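PDB 6D8V: probable chemoreceptor (Methyl-accepting chemotaxis) transmembrane protein, which serves as a bacterial chemotaxis receptor that senses quaternary ammonium compounds and probably passes the signal across the membrane. Local coordinates for residues 26-37 / 151-159; 133-141 / 195-203. All blocks are in the same frame, centred on the assembly; numbering follows the deposited sequence.

Contact 1. Residues 26-37 / 151-159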
ATOM      1  N   VAL A  26      -8.338  -0.109   2.517  1.00 47.45           N
ATOM      2  CA  VAL A  26      -7.163   0.618   3.000  1.00 51.85           C
ATOM      3  C   VAL A  26      -7.387   1.118   4.422  1.00 68.50           C
ATOM      4  O   VAL A  26      -6.564   0.883   5.318  1.00 62.94           O
ATOM      5  CB  VAL A  26      -6.811   1.787   2.063  1.00 59.07           C
ATOM      6  CG1 VAL A  26      -5.811   2.705   2.762  1.00 44.16           C
ATOM      7  CG2 VAL A  26      -6.209   1.271   0.760  1.00 51.92           C
ATOM      8  N   GLY A  27      -8.491   1.847   4.639  1.00 48.23           N
ATOM      9  CA  GLY A  27      -8.765   2.398   5.960  1.00 46.21           C
ATOM     10  C   GLY A  27      -8.791   1.333   7.043  1.00 59.20           C
ATOM     11  O   GLY A  27      -8.319   1.552   8.164  1.00 74.86           O
ATOM     12  N   GLU A  28      -9.327   0.155   6.711  1.00 55.24           N
ATOM     13  CA  GLU A  28      -9.402  -0.932   7.686  1.00 52.12           C
ATOM     14  C   GLU A  28      -8.015  -1.467   8.028  1.00 64.51           C
ATOM     15  O   GLU A  28      -7.732  -1.768   9.198  1.00 54.59           O
ATOM     16  CB  GLU A  28     -10.308  -2.054   7.168  1.00 59.60           C
ATOM     17  CG  GLU A  28     -11.790  -1.708   7.216  1.00 87.51           C
ATOM     18  CD  GLU A  28     -12.680  -2.849   6.770  1.00108.62           C
ATOM     19  OE1 GLU A  28     -13.283  -2.751   5.682  1.00120.84           O
ATOM     20  OE2 GLU A  28     -12.777  -3.845   7.513  1.00119.49           O
ATOM     21  N   LEU A  29      -7.131  -1.590   7.022  1.00 60.13           N
ATOM     22  CA  LEU A  29      -5.753  -1.990   7.305  1.00 49.10           C
ATOM     23  C   LEU A  29      -5.017  -0.896   8.062  1.00 62.63           C
ATOM     24  O   LEU A  29      -4.298  -1.180   9.028  1.00 71.77           O
ATOM     25  CB  LEU A  29      -4.994  -2.328   6.018  1.00 59.03           C
ATOM     26  CG  LEU A  29      -5.358  -3.611   5.276  1.00 67.35           C
ATOM     27  CD1 LEU A  29      -4.320  -3.927   4.192  1.00 58.10           C
ATOM     28  CD2 LEU A  29      -5.504  -4.779   6.240  1.00 53.42           C
ATOM     29  N   ALA A  30      -5.179   0.362   7.637  1.00 61.78           N
ATOM     30  CA  ALA A  30      -4.567   1.468   8.368  1.00 66.61           C
ATOM     31  C   ALA A  30      -4.934   1.415   9.846  1.00 76.34           C
ATOM     32  O   ALA A  30      -4.073   1.608  10.714  1.00 74.14           O
ATOM     33  CB  ALA A  30      -4.990   2.807   7.757  1.00 51.97           C
ATOM     34  N   ALA A  31      -6.206   1.137  10.149  1.00 83.16           N
ATOM     35  CA  ALA A  31      -6.635   1.007  11.539  1.00 57.95           C
ATOM     36  C   ALA A  31      -5.947  -0.161  12.234  1.00 73.03           C
ATOM     37  O   ALA A  31      -5.544  -0.049  13.402  1.00 67.98           O
ATOM     38  CB  ALA A  31      -8.147   0.832  11.607  1.00 52.39           C
ATOM     39  N   ALA A  32      -5.819  -1.298  11.541  1.00 65.92           N
ATOM     40  CA  ALA A  32      -5.115  -2.436  12.124  1.00 68.45           C
ATOM     41  C   ALA A  32      -3.637  -2.133  12.330  1.00 71.72           C
ATOM     42  O   ALA A  32      -3.039  -2.588  13.311  1.00 83.16           O
ATOM     43  CB  ALA A  32      -5.287  -3.673  11.240  1.00 72.91           C
ATOM     44  N   ALA A  33      -3.029  -1.365  11.429  1.00 56.55           N
ATOM     45  CA  ALA A  33      -1.642  -0.965  11.636  1.00 73.57           C
ATOM     46  C   ALA A  33      -1.525  -0.035  12.842  1.00 73.62           C
ATOM     47  O   ALA A  33      -0.682  -0.246  13.720  1.00 94.36           O
ATOM     48  CB  ALA A  33      -1.085  -0.306  10.368  1.00 56.56           C
ATOM     49  N   ARG A  34      -2.382   0.990  12.913  1.00 60.50           N
ATOM     50  CA  ARG A  34      -2.316   1.933  14.031  1.00 73.13           C
ATOM     51  C   ARG A  34      -2.545   1.233  15.371  1.00 82.38           C
ATOM     52  O   ARG A  34      -1.853   1.518  16.356  1.00 85.57           O
ATOM     53  CB  ARG A  34      -3.327   3.072  13.836  1.00 67.91           C
ATOM     54  CG  ARG A  34      -3.326   4.110  14.959  1.00 79.26           C
ATOM     55  CD  ARG A  34      -4.117   5.379  14.619  1.00 86.32           C
ATOM     56  NE  ARG A  34      -3.907   6.430  15.618  1.00104.14           N
ATOM     57  CZ  ARG A  34      -4.335   7.684  15.498  1.00114.31           C
ATOM     58  NH1 ARG A  34      -5.003   8.065  14.419  1.00138.46           N
ATOM     59  NH2 ARG A  34      -4.093   8.559  16.464  1.00 97.52           N
ATOM     60  N   THR A  35      -3.519   0.319  15.430  1.00 69.92           N
ATOM     61  CA  THR A  35      -3.704  -0.482  16.636  1.00 70.39           C
ATOM     62  C   THR A  35      -2.432  -1.237  17.000  1.00 83.17           C
ATOM     63  O   THR A  35      -2.001  -1.223  18.158  1.00 81.99           O
ATOM     64  CB  THR A  35      -4.861  -1.463  16.454  1.00 76.13           C
ATOM     65  OG1 THR A  35      -6.101  -0.749  16.421  1.00 84.61           O
ATOM     66  CG2 THR A  35      -4.889  -2.465  17.601  1.00 80.37           C
ATOM     67  N   MET A  36      -1.825  -1.919  16.023  1.00 82.28           N
ATOM     68  CA  MET A  36      -0.606  -2.675  16.299  1.00 80.52           C
ATOM     69  C   MET A  36       0.510  -1.764  16.797  1.00 76.55           C
ATOM     70  O   MET A  36       1.196  -2.086  17.775  1.00 76.97           O
ATOM     71  CB  MET A  36      -0.163  -3.437  15.050  1.00 81.98           C
ATOM     72  CG  MET A  36       1.042  -4.327  15.286  1.00 83.21           C
ATOM     73  SD  MET A  36       0.642  -5.732  16.338  1.00 83.47           S
ATOM     74  CE  MET A  36      -0.489  -6.625  15.274  1.00 86.29           C
ATOM     75  N   SER A  37       0.710  -0.623  16.135  1.00 72.01           N
ATOM     76  CA  SER A  37       1.664   0.365  16.623  1.00 80.36           C
ATOM     77  C   SER A  37       1.420   0.694  18.090  1.00 92.23           C
ATOM     78  O   SER A  37       2.374   0.917  18.845  1.00 91.38           O
ATOM     79  CB  SER A  37       1.579   1.632  15.772  1.00 99.50           C
ATOM     80  OG  SER A  37       2.271   2.707  16.382  1.00121.00           O
ATOM     81  N   MET A 151       4.735  -4.024  -3.641  1.00 63.74           N
ATOM     82  CA  MET A 151       3.714  -3.758  -2.640  1.00 62.92           C
ATOM     83  C   MET A 151       3.750  -2.285  -2.252  1.00 75.97           C
ATOM     84  O   MET A 151       4.732  -1.576  -2.501  1.00 82.47           O
ATOM     85  CB  MET A 151       3.932  -4.605  -1.386  1.00 53.70           C
ATOM     86  CG  MET A 151       5.255  -4.273  -0.722  1.00 55.69           C
ATOM     87  SD  MET A 151       5.625  -5.240   0.733  1.00 72.01           S
ATOM     88  CE  MET A 151       5.530  -6.907   0.082  1.00 77.73           C
ATOM     89  N   THR A 152       2.660  -1.837  -1.635  1.00 62.28           N
ATOM     90  CA  THR A 152       2.579  -0.554  -0.958  1.00 64.14           C
ATOM     91  C   THR A 152       2.440  -0.802   0.538  1.00 66.62           C
ATOM     92  O   THR A 152       1.836  -1.795   0.956  1.00 63.42           O
ATOM     93  CB  THR A 152       1.383   0.264  -1.459  1.00 54.81           C
ATOM     94  OG1 THR A 152       1.424   1.572  -0.877  1.00 72.40           O
ATOM     95  CG2 THR A 152       0.084  -0.413  -1.064  1.00 75.66           C
ATOM     96  N   SER A 153       2.985   0.106   1.350  1.00 58.51           N
ATOM     97  CA  SER A 153       3.055  -0.110   2.789  1.00 62.19           C
ATOM     98  C   SER A 153       2.375   1.015   3.557  1.00 66.58           C
ATOM     99  O   SER A 153       2.626   2.198   3.299  1.00 70.99           O
ATOM    100  CB  SER A 153       4.503  -0.260   3.243  1.00 70.18           C
ATOM    101  OG  SER A 153       5.016  -1.502   2.830  1.00 78.86           O
ATOM    102  N   ILE A 154       1.529   0.632   4.508  1.00 55.70           N
ATOM    103  CA  ILE A 154       0.893   1.548   5.442  1.00 63.47           C
ATOM    104  C   ILE A 154       1.668   1.452   6.749  1.00 69.64           C
ATOM    105  O   ILE A 154       1.717   0.391   7.378  1.00 71.87           O
ATOM    106  CB  ILE A 154      -0.592   1.212   5.624  1.00 54.75           C
ATOM    107  CG1 ILE A 154      -1.315   1.418   4.295  1.00 62.63           C
ATOM    108  CG2 ILE A 154      -1.224   2.072   6.697  1.00 51.74           C
ATOM    109  CD1 ILE A 154      -2.769   1.025   4.323  1.00 62.70           C
ATOM    110  N   ALA A 155       2.297   2.551   7.151  1.00 56.51           N
ATOM    111  CA  ALA A 155       3.185   2.545   8.302  1.00 67.94           C
ATOM    112  C   ALA A 155       2.769   3.623   9.291  1.00 81.04           C
ATOM    113  O   ALA A 155       2.293   4.698   8.907  1.00 73.91           O
ATOM    114  CB  ALA A 155       4.647   2.760   7.892  1.00 74.87           C
ATOM    115  N   TYR A 156       2.950   3.316  10.571  1.00 75.79           N
ATOM    116  CA  TYR A 156       2.606   4.182  11.683  1.00 76.53           C
ATOM    117  C   TYR A 156       3.778   4.274  12.647  1.00 87.77           C
ATOM    118  O   TYR A 156       4.533   3.310  12.808  1.00 89.24           O
ATOM    119  CB  TYR A 156       1.372   3.662  12.438  1.00 69.67           C
ATOM    120  CG  TYR A 156       0.066   4.200  11.913  1.00 74.11           C
ATOM    121  CD1 TYR A 156      -0.617   3.546  10.899  1.00 69.69           C
ATOM    122  CD2 TYR A 156      -0.485   5.368  12.430  1.00 80.32           C
ATOM    123  CE1 TYR A 156      -1.820   4.043  10.418  1.00 64.04           C
ATOM    124  CE2 TYR A 156      -1.675   5.872  11.947  1.00 83.39           C
ATOM    125  CZ  TYR A 156      -2.338   5.206  10.941  1.00 69.33           C
ATOM    126  OH  TYR A 156      -3.525   5.702  10.452  1.00 74.73           O
ATOM    127  N   PRO A 157       3.955   5.421  13.293  1.00 98.47           N
ATOM    128  CA  PRO A 157       4.994   5.523  14.324  1.00 96.78           C
ATOM    129  C   PRO A 157       4.607   4.729  15.558  1.00 94.45           C
ATOM    130  O   PRO A 157       3.449   4.738  15.986  1.00103.36           O
ATOM    131  CB  PRO A 157       5.056   7.027  14.625  1.00 87.06           C
ATOM    132  CG  PRO A 157       4.349   7.694  13.478  1.00 96.94           C
ATOM    133  CD  PRO A 157       3.319   6.716  13.007  1.00 99.02           C
ATOM    134  N   VAL A 158       5.585   4.027  16.121  1.00 87.37           N
ATOM    135  CA  VAL A 158       5.419   3.304  17.376  1.00 95.45           C
ATOM    136  C   VAL A 158       5.995   4.170  18.489  1.00113.88           C
ATOM    137  O   VAL A 158       7.174   4.543  18.445  1.00115.20           O
ATOM    138  CB  VAL A 158       6.102   1.927  17.329  1.00 90.00           C
ATOM    139  CG1 VAL A 158       5.995   1.236  18.677  1.00102.27           C
ATOM    140  CG2 VAL A 158       5.481   1.063  16.253  1.00 80.34           C
ATOM    141  N   MET A 159       5.168   4.489  19.488  1.00110.72           N
ATOM    142  CA  MET A 159       5.546   5.393  20.565  1.00103.97           C
ATOM    143  C   MET A 159       5.637   4.649  21.891  1.00107.17           C
ATOM    144  O   MET A 159       4.856   3.730  22.156  1.00106.86           O
ATOM    145  CB  MET A 159       4.548   6.544  20.693  1.00 98.35           C
ATOM    146  CG  MET A 159       4.314   7.317  19.412  1.00 98.61           C
ATOM    147  SD  MET A 159       5.727   8.308  18.903  1.00109.87           S
ATOM    148  CE  MET A 159       5.935   9.348  20.346  1.00103.74           C
TER

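Contact 2. Residues 133-141 / 195-203. With PBE (1,1-dimethyl-prolinium), chain C.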
ATOM      1  N   LYS A 133       2.609  10.991  11.805  1.00 79.46           N
ATOM      2  CA  LYS A 133       1.282  10.489  11.508  1.00 77.89           C
ATOM      3  C   LYS A 133       1.397   9.304  10.556  1.00 87.29           C
ATOM      4  O   LYS A 133       2.404   9.135   9.861  1.00 92.52           O
ATOM      5  CB  LYS A 133       0.402  11.591  10.900  1.00 79.38           C
ATOM      6  CG  LYS A 133       0.337  12.871  11.730  1.00 96.74           C
ATOM      7  CD  LYS A 133      -0.580  13.914  11.090  1.00109.99           C
ATOM      8  CE  LYS A 133      -0.617  15.223  11.883  1.00122.24           C
ATOM      9  NZ  LYS A 133      -1.463  16.267  11.220  1.00127.39           N
ATOM     10  N   GLY A 134       0.358   8.474  10.537  1.00 90.54           N
ATOM     11  CA  GLY A 134       0.332   7.343   9.634  1.00 69.56           C
ATOM     12  C   GLY A 134       0.497   7.767   8.192  1.00 81.22           C
ATOM     13  O   GLY A 134       0.043   8.852   7.808  1.00 75.13           O
ATOM     14  N   ALA A 135       1.133   6.912   7.386  1.00 78.72           N
ATOM     15  CA  ALA A 135       1.450   7.248   6.007  1.00 70.35           C
ATOM     16  C   ALA A 135       1.381   5.992   5.150  1.00 76.87           C
ATOM     17  O   ALA A 135       1.304   4.869   5.659  1.00 65.27           O
ATOM     18  CB  ALA A 135       2.827   7.911   5.904  1.00 65.77           C
ATOM     19  N   ILE A 136       1.420   6.205   3.831  1.00 61.96           N
ATOM     20  CA  ILE A 136       1.365   5.134   2.841  1.00 68.99           C
ATOM     21  C   ILE A 136       2.379   5.423   1.732  1.00 71.99           C
ATOM     22  O   ILE A 136       2.543   6.568   1.302  1.00 76.11           O
ATOM     23  CB  ILE A 136      -0.065   4.977   2.280  1.00 73.89           C
ATOM     24  CG1 ILE A 136      -0.168   3.719   1.411  1.00 80.79           C
ATOM     25  CG2 ILE A 136      -0.502   6.223   1.513  1.00 52.06           C
ATOM     26  CD1 ILE A 136      -1.599   3.326   1.074  1.00 65.11           C
ATOM     27  N   THR A 137       3.059   4.381   1.268  1.00 73.62           N
ATOM     28  CA  THR A 137       4.219   4.543   0.401  1.00 75.30           C
ATOM     29  C   THR A 137       3.847   4.455  -1.075  1.00 65.34           C
ATOM     30  O   THR A 137       2.844   3.860  -1.469  1.00 68.92           O
ATOM     31  CB  THR A 137       5.282   3.480   0.699  1.00 72.45           C
ATOM     32  OG1 THR A 137       4.820   2.198   0.248  1.00 74.90           O
ATOM     33  CG2 THR A 137       5.584   3.416   2.184  1.00 67.74           C
ATOM     34  N   GLN A 138       4.689   5.059  -1.898  1.00 73.64           N
ATOM     35  CA  GLN A 138       4.637   4.781  -3.317  1.00 71.17           C
ATOM     36  C   GLN A 138       5.003   3.319  -3.537  1.00 74.46           C
ATOM     37  O   GLN A 138       5.753   2.729  -2.752  1.00 67.12           O
ATOM     38  CB  GLN A 138       5.586   5.691  -4.102  1.00 83.63           C
ATOM     39  CG  GLN A 138       5.142   7.148  -4.190  1.00101.33           C
ATOM     40  CD  GLN A 138       3.919   7.349  -5.068  1.00100.33           C
ATOM     41  OE1 GLN A 138       3.503   6.446  -5.792  1.00103.60           O
ATOM     42  NE2 GLN A 138       3.336   8.540  -5.006  1.00 94.05           N
ATOM     43  N   PRO A 139       4.476   2.710  -4.594  1.00 70.63           N
ATOM     44  CA  PRO A 139       4.746   1.291  -4.822  1.00 55.35           C
ATOM     45  C   PRO A 139       6.239   1.030  -4.950  1.00 71.70           C
ATOM     46  O   PRO A 139       6.955   1.738  -5.664  1.00 67.92           O
ATOM     47  CB  PRO A 139       3.984   0.992  -6.119  1.00 66.24           C
ATOM     48  CG  PRO A 139       3.792   2.299  -6.762  1.00 66.34           C
ATOM     49  CD  PRO A 139       3.657   3.297  -5.664  1.00 74.02           C
ATOM     50  N   TYR A 140       6.703   0.006  -4.234  1.00 62.49           N
ATOM     51  CA  TYR A 140       8.119  -0.327  -4.215  1.00 60.41           C
ATOM     52  C   TYR A 140       8.264  -1.838  -4.139  1.00 78.82           C
ATOM     53  O   TYR A 140       7.359  -2.547  -3.677  1.00 89.11           O
ATOM     54  CB  TYR A 140       8.851   0.335  -3.040  1.00 72.20           C
ATOM     55  CG  TYR A 140       8.491  -0.274  -1.701  1.00 83.21           C
ATOM     56  CD1 TYR A 140       7.321   0.087  -1.046  1.00 83.78           C
ATOM     57  CD2 TYR A 140       9.312  -1.217  -1.098  1.00 87.11           C
ATOM     58  CE1 TYR A 140       6.978  -0.468   0.166  1.00 77.88           C
ATOM     59  CE2 TYR A 140       8.980  -1.778   0.118  1.00 77.86           C
ATOM     60  CZ  TYR A 140       7.812  -1.401   0.748  1.00 75.49           C
ATOM     61  OH  TYR A 140       7.472  -1.960   1.963  1.00 64.58           O
ATOM     62  N   LEU A 141       9.415  -2.317  -4.602  1.00 72.54           N
ATOM     63  CA  LEU A 141       9.732  -3.734  -4.546  1.00 73.06           C
ATOM     64  C   LEU A 141      10.278  -4.085  -3.168  1.00 79.85           C
ATOM     65  O   LEU A 141      11.331  -3.580  -2.767  1.00 83.72           O
ATOM     66  CB  LEU A 141      10.751  -4.092  -5.629  1.00 64.54           C
ATOM     67  CG  LEU A 141      11.396  -5.468  -5.468  1.00 74.42           C
ATOM     68  CD1 LEU A 141      10.343  -6.563  -5.568  1.00 76.14           C
ATOM     69  CD2 LEU A 141      12.525  -5.726  -6.458  1.00 69.17           C
ATOM     70  N   LEU A 195      -3.941   4.219 -10.195  1.00 60.31           N
ATOM     71  CA  LEU A 195      -2.722   5.012 -10.105  1.00 63.55           C
ATOM     72  C   LEU A 195      -2.487   5.451  -8.668  1.00 68.49           C
ATOM     73  O   LEU A 195      -3.425   5.593  -7.879  1.00 70.31           O
ATOM     74  CB  LEU A 195      -2.784   6.249 -11.013  1.00 60.41           C
ATOM     75  CG  LEU A 195      -2.680   5.992 -12.513  1.00 56.59           C
ATOM     76  CD1 LEU A 195      -2.472   7.279 -13.297  1.00 56.20           C
ATOM     77  CD2 LEU A 195      -1.550   5.014 -12.771  1.00 65.01           C
ATOM     78  N   SER A 196      -1.216   5.677  -8.336  1.00 76.59           N
ATOM     79  CA  SER A 196      -0.831   6.027  -6.976  1.00 73.69           C
ATOM     80  C   SER A 196      -0.936   7.534  -6.744  1.00 77.51           C
ATOM     81  O   SER A 196      -1.415   8.296  -7.588  1.00 63.44           O
ATOM     82  CB  SER A 196       0.588   5.554  -6.678  1.00 72.52           C
ATOM     83  OG  SER A 196       1.541   6.432  -7.261  1.00 73.08           O
ATOM     84  N   GLN A 197      -0.446   7.961  -5.577  1.00 85.95           N
ATOM     85  CA  GLN A 197      -0.449   9.365  -5.178  1.00 70.44           C
ATOM     86  C   GLN A 197       0.234  10.269  -6.200  1.00 75.89           C
ATOM     87  O   GLN A 197      -0.112  11.452  -6.316  1.00 59.92           O
ATOM     88  CB  GLN A 197       0.252   9.493  -3.829  1.00 61.05           C
ATOM     89  CG  GLN A 197      -0.163   8.444  -2.809  1.00 75.93           C
ATOM     90  CD  GLN A 197       0.762   7.242  -2.762  1.00 79.02           C
ATOM     91  OE1 GLN A 197       0.484   6.206  -3.370  1.00100.78           O
ATOM     92  NE2 GLN A 197       1.862   7.368  -2.018  1.00 77.78           N
ATOM     93  N   SER A 198       1.235   9.750  -6.912  1.00 77.68           N
ATOM     94  CA  SER A 198       1.995  10.533  -7.873  1.00 71.57           C
ATOM     95  C   SER A 198       1.750  10.078  -9.302  1.00 74.71           C
ATOM     96  O   SER A 198       2.476  10.495 -10.215  1.00 83.33           O
ATOM     97  CB  SER A 198       3.486  10.471  -7.543  1.00 76.73           C
ATOM     98  OG  SER A 198       3.952   9.135  -7.547  1.00 85.87           O
ATOM     99  N   GLY A 199       0.745   9.231  -9.519  1.00 75.87           N
ATOM    100  CA  GLY A 199       0.466   8.743 -10.850  1.00 77.90           C
ATOM    101  C   GLY A 199       1.273   7.532 -11.265  1.00 77.63           C
ATOM    102  O   GLY A 199       1.322   7.219 -12.457  1.00 70.35           O
ATOM    103  N   LYS A 200       1.928   6.855 -10.328  1.00 82.38           N
ATOM    104  CA  LYS A 200       2.580   5.592 -10.638  1.00 72.27           C
ATOM    105  C   LYS A 200       1.523   4.498 -10.778  1.00 70.15           C
ATOM    106  O   LYS A 200       0.450   4.563 -10.162  1.00 71.15           O
ATOM    107  CB  LYS A 200       3.582   5.221  -9.535  1.00 66.52           C
ATOM    108  CG  LYS A 200       4.557   6.315  -9.105  1.00 63.74           C
ATOM    109  CD  LYS A 200       5.935   6.075  -9.695  1.00 82.67           C
ATOM    110  CE  LYS A 200       7.044   6.769  -8.902  1.00 77.95           C
ATOM    111  NZ  LYS A 200       7.078   6.336  -7.468  1.00 90.04           N
ATOM    112  N   TRP A 201       1.836   3.481 -11.590  1.00 58.29           N
ATOM    113  CA  TRP A 201       0.910   2.378 -11.845  1.00 54.97           C
ATOM    114  C   TRP A 201       0.872   1.437 -10.644  1.00 63.03           C
ATOM    115  O   TRP A 201       1.898   0.849 -10.282  1.00 82.77           O
ATOM    116  CB  TRP A 201       1.309   1.603 -13.096  1.00 58.14           C
ATOM    117  CG  TRP A 201       1.015   2.272 -14.405  1.00 74.76           C
ATOM    118  CD1 TRP A 201       1.872   3.050 -15.142  1.00 73.05           C
ATOM    119  CD2 TRP A 201      -0.202   2.189 -15.164  1.00 76.73           C
ATOM    120  NE1 TRP A 201       1.260   3.460 -16.309  1.00 76.64           N
ATOM    121  CE2 TRP A 201      -0.012   2.950 -16.346  1.00 82.69           C
ATOM    122  CE3 TRP A 201      -1.429   1.550 -14.962  1.00 56.23           C
ATOM    123  CZ2 TRP A 201      -1.011   3.091 -17.315  1.00 58.64           C
ATOM    124  CZ3 TRP A 201      -2.418   1.688 -15.932  1.00 69.08           C
ATOM    125  CH2 TRP A 201      -2.200   2.451 -17.091  1.00 64.54           C
ATOM    126  N   LEU A 202      -0.319   1.295 -10.036  1.00 70.55           N
ATOM    127  CA  LEU A 202      -0.589   0.328  -8.976  1.00 53.31           C
ATOM    128  C   LEU A 202      -1.251  -0.930  -9.518  1.00 59.77           C
ATOM    129  O   LEU A 202      -0.998  -2.035  -9.017  1.00 65.68           O
ATOM    130  CB  LEU A 202      -1.471   0.962  -7.907  1.00 55.76           C
ATOM    131  CG  LEU A 202      -0.803   1.993  -7.020  1.00 55.63           C
ATOM    132  CD1 LEU A 202      -1.764   2.470  -5.961  1.00 54.82           C
ATOM    133  CD2 LEU A 202       0.425   1.382  -6.387  1.00 68.31           C
ATOM    134  N   ALA A 203      -2.108  -0.759 -10.523  1.00 61.27           N
ATOM    135  CA  ALA A 203      -2.738  -1.861 -11.241  1.00 58.34           C
ATOM    136  C   ALA A 203      -2.825  -1.432 -12.691  1.00 55.64           C
ATOM    137  O   ALA A 203      -3.466  -0.419 -12.992  1.00 61.15           O
ATOM    138  CB  ALA A 203      -4.129  -2.191 -10.671  1.00 49.68           C
TER
HETATM  139  N   PBE C 402       9.045  -4.553   4.372  1.00102.12           N
HETATM  140  CD  PBE C 402       8.619  -3.486   4.995  1.00 91.91           C
HETATM  141  CA  PBE C 402       9.959  -3.941   3.323  1.00106.11           C
HETATM  142  CB  PBE C 402      10.734  -2.854   4.171  1.00111.80           C
HETATM  143  CG  PBE C 402       9.907  -2.474   5.046  1.00 95.38           C
HETATM  144  CE  PBE C 402       9.775  -5.427   5.314  1.00110.08           C
HETATM  145  CF  PBE C 402       7.921  -5.269   3.739  1.00 91.79           C
HETATM  146  C   PBE C 402      10.868  -4.841   2.650  1.00 93.14           C
HETATM  147  O   PBE C 402      11.861  -4.366   2.033  1.00 98.64           O
HETATM  148  OXT PBE C 402      10.672  -6.085   2.646  1.00 97.76           O

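Contact 1. Residues 26-37 / 151-159
Tyr156 lies against the Ala30 to Ser37 part of helix 26-37, and following it outward shows how one aromatic side chain can tie a strand to a helix. Its CB meets Ser37 CB at 3.9 Å. The ring then slides beneath Arg34, whose CB sits over its centre, 3.6 Å from the centroid, a CH-pi contact. On one flank CD1 touches Ala33 CB at 3.9 Å; further on, CE1 nears Ala30 O, CE2 on the other flank meets Arg34 CD at 3.7 Å, and at the tip OH lies 4.1 Å from Ala30 O. Arg34 leaves its backbone with CG opposite N (chi1 -180°) and stays extended to NE, which carries it alongside CE2, its guanidinium plane turned 30° from the ring. Two residues earlier on the strand, Ile154 packs against the preceding part of the helix: its CG2 rests on Ala30 CA at 3.8 Å, while CD1 reaches Val26 CG1 at the same spacing. Ser37 OG donates to Pro157 O, although the modelled distance is too short to be trusted in detail. The two axes run roughly parallel, 7.8 Å apart at closest and inclined by 28°. The 26-37 part of long helix 2-45 thus lies against one side of the sheet of the first PDC sensor domain: Leu29 also touches Ile172 on strand 163-173, whereas Ala155 turns from the helix toward Trp72 and Val167.

Contact 2. Residues 133-141 / 195-203
Ser196 OG is the polar hub where the two segments meet: it donates to Gln138 OE1 and accepts Lys200 N at 3.1 Å, with a weak third bond from Ser198 N. The bond to OE1 is modelled very short, so its exact length deserves caution. OG is held between the backbone N and the carbonyl carbon (chi1 78°), which turns it inward over the type I turn running from Ser196 to Gly199; the turn itself is closed by Gly199 N to Ser196 O at 3.0 Å. Gln138 reaches this turn by bending at chi2. Its amide lies flat against that of Gln197, the planes only 6° apart and the two chains arriving from opposite directions, with NE2 of Gln138 3.4 Å from Gln197 CB. Gln197 OE1 is in turn bonded to Trp261 NE1, which helps to fix the stacked partner. Replacing Gln138 with a leucine would probably leave Ser196 OG without its acceptor and deprive the Gln197 amide of its flat neighbour. Lys200 crosses Gln138 at about a right angle, its CG 3.5 Å from OE1. Beside this polar patch, Pro139 makes the apolar part: its CG meets Leu202 CD2 at 3.5 Å, and its CD lies 3.9 Å from Ser196 CB. Tyr140 has its CB turned from the turn, and its ring lines the ligand pocket, where OH is hydrogen-bonded to Ser153 OG and lies 3.5 Å from CA of the bound 1,1-dimethyl-prolinium. Hydroxyl, amide and proline ring therefore join the turn that follows strand 191-195 to a segment that also contributes to the pocket, through one directional hydrogen bond, a stacked amide pair and close apolar contact rather than through ion pairs.

How the contacts relate
Both contacts are largely buried and both belong to the neighbourhood of strand 149-160: contact 1 contains most of it, contact 2 the short strand 135-136 and part of 140-142, which pair with it. Contact 1 sets that strand directly against the long N-terminal helix, mostly through apolar and aromatic surfaces, with Arg34 as its exposed margin. In contact 2, residues 133-141 reach across to the turn after strand 191-195, which belongs to the other sheet, and the grip is mainly hydroxyl and amide. The two meet where Thr152 OG1 probably bonds to Thr137 O and Tyr156 packs on Gly134. The ligand pocket draws on Met151 in contact 1 and Tyr140 in contact 2, neither of which touches the opposite segment.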